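Local structure of DUF574 domain-containing protein (Thermobifida fusca, 2QE6) at residues A[192-206]-A[220-234]. The protein binds S-adenosylmethionine and is probably a methyltransferase of the Rossmann-like class, though its substrate is not known. The protein carries 1 engineered substitution. Residues are numbered along the deposited sequence; the frame is centred on the assembly and turned at random.
Sequences LFMTSLVDTGLPAQQ and WARTPEEIERQFGDF. With SO4 (sulfate ion), chain C.
The selenomethionine side chain of M194 meets F231 from the opposite direction. Its methyl CE lies over one face of the ring, 3.7 Å from the centroid, in a CH-pi contact. SE stands above the same face but farther off, in a long Met-aromatic contact. The bend at chi3 (-80°) turns CE onto the ring and against Q230 CB. L192 O meets the edge of this ring in its plane, 3.4 Å from F231 CE2. L192 CD2 turns instead to Q230 O and F231 CD2, while L192 CB packs on F234. Farther along the strand, I227 CD1 fills the angle between S196 CB and V198 CG2, 3.8 Å from each. V198 CG2 also rests on P224 CD, the two side chains crossing at about a right angle.

At the end of the strand the backbones pair in a single bridge, V198 with R222. R222 N donates to L197 O (3.2 Å), and D199 N donates to R222 O (2.9 Å). S196 OG donates to L197 O from the face opposite R222 N, so two donors grip this oxygen. A water donates to S196 OG and W220 O and accepts from R222 NH1, while R222 NH2 bonds to L170 O. D199 OD1 closes an Asx turn with G201 N, and its OD2 takes a nearly straight bond from Q206 NE2. T223 OG1 N-caps helix 224-229 by accepting from E226 N.

Strand 191-197 hydrogen-bonds to strand 265-271, while I227 and F231 also touch strand 235-243. The short axes of strand 192-197 and helix 224-229 lie at 151°, close to antiparallel, and the helix packs on one face of the sheet. The strand order 3-2-1-4-5-7-6 is that of the Rossmann-like class I methyltransferase fold.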
# COMPACT_ATOMS: atom_id res chain seq x y z
N LEU A 192 5.23 3.93 -10.58
CA LEU A 192 5.07 4.08 -9.14
C LEU A 192 3.58 4.25 -8.83
O LEU A 192 2.93 5.14 -9.39
CB LEU A 192 5.83 5.31 -8.64
CG LEU A 192 5.84 5.61 -7.14
CD1 LEU A 192 6.48 4.50 -6.36
CD2 LEU A 192 6.55 6.97 -6.91
N PHE A 193 3.04 3.36 -8.00
CA PHE A 193 1.61 3.35 -7.59
C PHE A 193 1.60 3.60 -6.06
O PHE A 193 2.16 2.82 -5.30
CB PHE A 193 1.02 1.97 -7.97
CG PHE A 193 -0.42 1.72 -7.57
CD1 PHE A 193 -1.29 2.74 -7.22
CD2 PHE A 193 -0.92 0.41 -7.65
CE1 PHE A 193 -2.63 2.48 -6.92
CE2 PHE A 193 -2.26 0.14 -7.33
CZ PHE A 193 -3.12 1.19 -6.98
N MSE A 194 1.04 4.73 -5.62
CA MSE A 194 0.93 5.01 -4.21
C MSE A 194 -0.47 5.45 -3.82
O MSE A 194 -1.20 6.02 -4.64
CB MSE A 194 1.89 6.15 -3.81
CG MSE A 194 3.30 5.93 -4.33
SE MSE A 194 4.56 7.11 -3.44
CE MSE A 194 4.25 8.78 -4.41
N THR A 195 -0.85 5.22 -2.56
CA THR A 195 -2.06 5.85 -2.03
C THR A 195 -1.66 6.45 -0.69
O THR A 195 -0.66 6.06 -0.10
CB THR A 195 -3.24 4.91 -1.92
OG1 THR A 195 -3.07 4.05 -0.78
CG2 THR A 195 -3.44 4.12 -3.21
N SER A 196 -2.45 7.38 -0.20
CA SER A 196 -2.05 8.14 0.97
C SER A 196 -3.27 8.77 1.61
O SER A 196 -4.15 9.25 0.91
CB SER A 196 -1.12 9.26 0.57
OG SER A 196 -0.75 10.08 1.73
N LEU A 197 -3.28 8.80 2.93
CA LEU A 197 -4.08 9.72 3.67
C LEU A 197 -3.85 11.14 3.16
O LEU A 197 -2.69 11.58 3.01
CB LEU A 197 -3.72 9.57 5.16
CG LEU A 197 -4.45 10.37 6.24
CD1 LEU A 197 -5.99 10.18 6.22
CD2 LEU A 197 -3.84 9.93 7.56
N VAL A 198 -4.94 11.88 2.93
CA VAL A 198 -4.86 13.19 2.24
C VAL A 198 -5.37 14.27 3.19
O VAL A 198 -6.20 14.00 4.05
CB VAL A 198 -5.65 13.20 0.87
CG1 VAL A 198 -7.16 13.18 1.08
CG2 VAL A 198 -5.22 14.41 0.00
N ASP A 199 -4.81 15.46 3.09
CA ASP A 199 -5.33 16.66 3.76
C ASP A 199 -5.91 17.53 2.64
O ASP A 199 -5.17 18.13 1.86
CB ASP A 199 -4.22 17.42 4.50
CG ASP A 199 -4.73 18.62 5.30
OD1 ASP A 199 -5.87 19.03 5.12
OD2 ASP A 199 -3.95 19.17 6.09
N THR A 200 -7.24 17.59 2.58
CA THR A 200 -7.95 18.54 1.74
C THR A 200 -8.79 19.45 2.66
O THR A 200 -9.84 19.95 2.26
CB THR A 200 -8.82 17.83 0.69
OG1 THR A 200 -9.71 16.94 1.34
CG2 THR A 200 -7.95 17.01 -0.32
N GLY A 201 -8.33 19.66 3.90
CA GLY A 201 -9.01 20.55 4.84
C GLY A 201 -10.29 20.01 5.44
O GLY A 201 -11.15 20.74 5.87
N LEU A 202 -10.46 18.70 5.44
CA LEU A 202 -11.60 18.10 6.13
C LEU A 202 -11.17 17.66 7.57
O LEU A 202 -10.15 17.05 7.76
CB LEU A 202 -12.15 16.92 5.33
CG LEU A 202 -12.41 17.19 3.83
CD1 LEU A 202 -12.95 15.91 3.19
CD2 LEU A 202 -13.34 18.35 3.58
N PRO A 203 -11.97 17.95 8.59
CA PRO A 203 -11.45 17.82 9.99
C PRO A 203 -10.87 16.43 10.42
O PRO A 203 -9.77 16.34 11.09
CB PRO A 203 -12.69 18.17 10.82
CG PRO A 203 -13.92 17.74 9.86
CD PRO A 203 -13.40 18.30 8.54
N ALA A 204 -11.54 15.39 9.94
CA ALA A 204 -11.21 14.01 10.26
C ALA A 204 -9.86 13.60 9.74
O ALA A 204 -9.30 12.62 10.22
CB ALA A 204 -12.24 13.07 9.66
N GLN A 205 -9.32 14.31 8.75
CA GLN A 205 -8.09 13.85 8.09
C GLN A 205 -6.90 14.00 9.03
O GLN A 205 -6.16 13.07 9.23
CB GLN A 205 -7.85 14.63 6.79
CG GLN A 205 -8.87 14.27 5.67
CD GLN A 205 -8.96 15.29 4.57
OE1 GLN A 205 -8.71 16.50 4.77
NE2 GLN A 205 -9.39 14.85 3.41
N GLN A 206 -6.77 15.19 9.62
CA GLN A 206 -5.68 15.50 10.55
C GLN A 206 -5.90 14.82 11.92
O GLN A 206 -4.95 14.48 12.58
CB GLN A 206 -5.49 16.99 10.70
CG GLN A 206 -4.75 17.70 9.50
CD GLN A 206 -3.25 17.29 9.32
OE1 GLN A 206 -2.65 16.66 10.19
NE2 GLN A 206 -2.67 17.69 8.19
N TRP A 220 0.89 10.77 8.59
CA TRP A 220 1.15 12.10 8.00
C TRP A 220 0.15 12.29 6.87
O TRP A 220 0.23 11.61 5.86
CB TRP A 220 2.62 12.17 7.50
CG TRP A 220 3.57 11.81 8.54
CD1 TRP A 220 4.09 10.58 8.80
CD2 TRP A 220 4.10 12.69 9.50
NE1 TRP A 220 4.93 10.65 9.88
CE2 TRP A 220 4.95 11.94 10.34
CE3 TRP A 220 3.92 14.04 9.76
CZ2 TRP A 220 5.63 12.49 11.40
CZ3 TRP A 220 4.62 14.60 10.83
CH2 TRP A 220 5.45 13.80 11.63
N ALA A 221 -0.83 13.15 7.06
CA ALA A 221 -1.78 13.45 5.98
C ALA A 221 -1.15 14.48 5.04
O ALA A 221 -0.79 15.59 5.47
CB ALA A 221 -3.12 13.97 6.58
N ARG A 222 -1.02 14.15 3.77
CA ARG A 222 -0.36 15.06 2.81
C ARG A 222 -1.40 15.70 1.90
O ARG A 222 -2.37 15.06 1.53
CB ARG A 222 0.73 14.34 1.99
CG ARG A 222 1.96 14.07 2.80
CD ARG A 222 3.17 13.50 2.04
NE ARG A 222 4.34 13.56 2.94
CZ ARG A 222 4.74 12.61 3.79
NH1 ARG A 222 4.18 11.40 3.83
NH2 ARG A 222 5.79 12.87 4.56
N THR A 223 -1.23 16.97 1.59
CA THR A 223 -2.09 17.60 0.59
C THR A 223 -1.99 16.90 -0.77
O THR A 223 -1.03 16.21 -1.03
CB THR A 223 -1.73 19.05 0.38
OG1 THR A 223 -0.45 19.12 -0.25
CG2 THR A 223 -1.72 19.83 1.70
N PRO A 224 -2.99 17.09 -1.65
CA PRO A 224 -2.85 16.53 -3.01
C PRO A 224 -1.56 16.91 -3.72
O PRO A 224 -0.98 16.08 -4.38
CB PRO A 224 -4.08 17.08 -3.73
CG PRO A 224 -5.08 17.28 -2.63
CD PRO A 224 -4.30 17.75 -1.47
N GLU A 225 -1.11 18.15 -3.55
CA GLU A 225 0.10 18.61 -4.20
C GLU A 225 1.34 17.94 -3.61
O GLU A 225 2.28 17.61 -4.33
CB GLU A 225 0.21 20.12 -4.05
CG GLU A 225 -0.94 20.93 -4.73
CD GLU A 225 -2.39 20.80 -4.12
OE1 GLU A 225 -2.61 20.55 -2.90
OE2 GLU A 225 -3.36 20.97 -4.91
N GLU A 226 1.35 17.74 -2.29
CA GLU A 226 2.45 17.03 -1.61
C GLU A 226 2.52 15.55 -2.00
O GLU A 226 3.61 15.00 -2.16
CB GLU A 226 2.35 17.21 -0.10
CG GLU A 226 2.83 18.59 0.34
CD GLU A 226 4.35 18.75 0.11
OE1 GLU A 226 5.10 17.99 0.79
OE2 GLU A 226 4.77 19.59 -0.76
N ILE A 227 1.37 14.94 -2.22
CA ILE A 227 1.34 13.57 -2.73
C ILE A 227 1.92 13.54 -4.15
O ILE A 227 2.82 12.74 -4.45
CB ILE A 227 -0.10 12.98 -2.70
CG1 ILE A 227 -0.58 12.86 -1.25
CG2 ILE A 227 -0.14 11.66 -3.42
CD1 ILE A 227 -2.06 12.58 -1.05
N GLU A 228 1.41 14.42 -5.02
CA GLU A 228 1.85 14.47 -6.42
C GLU A 228 3.35 14.67 -6.50
O GLU A 228 4.01 14.07 -7.32
CB GLU A 228 1.20 15.61 -7.19
CG GLU A 228 -0.31 15.47 -7.44
CD GLU A 228 -0.90 16.71 -8.15
OE1 GLU A 228 -0.14 17.32 -8.95
OE2 GLU A 228 -2.10 17.05 -7.92
N ARG A 229 3.87 15.50 -5.62
CA ARG A 229 5.29 15.80 -5.59
C ARG A 229 6.15 14.56 -5.41
O ARG A 229 7.28 14.53 -5.88
CB ARG A 229 5.56 16.77 -4.46
CG ARG A 229 6.94 17.33 -4.40
CD ARG A 229 7.04 18.36 -3.27
NE ARG A 229 8.42 18.37 -2.83
CZ ARG A 229 8.90 17.70 -1.78
NH1 ARG A 229 8.11 17.00 -0.98
NH2 ARG A 229 10.19 17.77 -1.50
N GLN A 230 5.64 13.57 -4.70
CA GLN A 230 6.42 12.36 -4.41
C GLN A 230 6.48 11.42 -5.61
O GLN A 230 7.20 10.42 -5.60
CB GLN A 230 5.88 11.64 -3.17
CG GLN A 230 6.14 12.44 -1.88
CD GLN A 230 7.57 12.71 -1.65
OE1 GLN A 230 8.43 11.90 -2.00
NE2 GLN A 230 7.88 13.90 -1.06
N PHE A 231 5.76 11.77 -6.66
CA PHE A 231 5.91 11.12 -7.96
C PHE A 231 7.10 11.72 -8.77
O PHE A 231 7.43 11.22 -9.82
CB PHE A 231 4.59 11.19 -8.74
CG PHE A 231 3.50 10.32 -8.15
CD1 PHE A 231 2.67 10.80 -7.16
CD2 PHE A 231 3.34 9.01 -8.57
CE1 PHE A 231 1.71 9.99 -6.59
CE2 PHE A 231 2.35 8.19 -8.01
CZ PHE A 231 1.53 8.68 -7.03
N GLY A 232 7.74 12.78 -8.26
CA GLY A 232 8.95 13.34 -8.93
C GLY A 232 8.66 13.67 -10.38
O GLY A 232 7.61 14.18 -10.68
N ASP A 233 9.58 13.34 -11.27
CA ASP A 233 9.43 13.50 -12.73
C ASP A 233 8.55 12.49 -13.40
O ASP A 233 8.48 12.47 -14.62
CB ASP A 233 10.78 13.22 -13.44
CG ASP A 233 11.87 14.17 -13.06
OD1 ASP A 233 11.57 15.30 -12.60
OD2 ASP A 233 13.05 13.76 -13.26
N PHE A 234 7.99 11.55 -12.67
CA PHE A 234 7.19 10.53 -13.33
C PHE A 234 5.95 11.20 -13.96
O PHE A 234 5.46 12.19 -13.47
CB PHE A 234 6.79 9.43 -12.35
CG PHE A 234 7.87 8.42 -12.06
CD1 PHE A 234 9.22 8.77 -12.06
CD2 PHE A 234 7.52 7.12 -11.71
CE1 PHE A 234 10.18 7.81 -11.75
CE2 PHE A 234 8.48 6.17 -11.41
CZ PHE A 234 9.81 6.51 -11.42
S SO4 C . 1.29 18.61 8.83
O1 SO4 C . 1.34 18.39 10.28
O2 SO4 C . 2.64 18.31 8.29
O3 SO4 C . 0.34 17.68 8.15
O4 SO4 C . 0.92 20.03 8.60
O HOH W 1 1.25 11.06 3.25
O HOH W 2 -0.53 14.95 9.23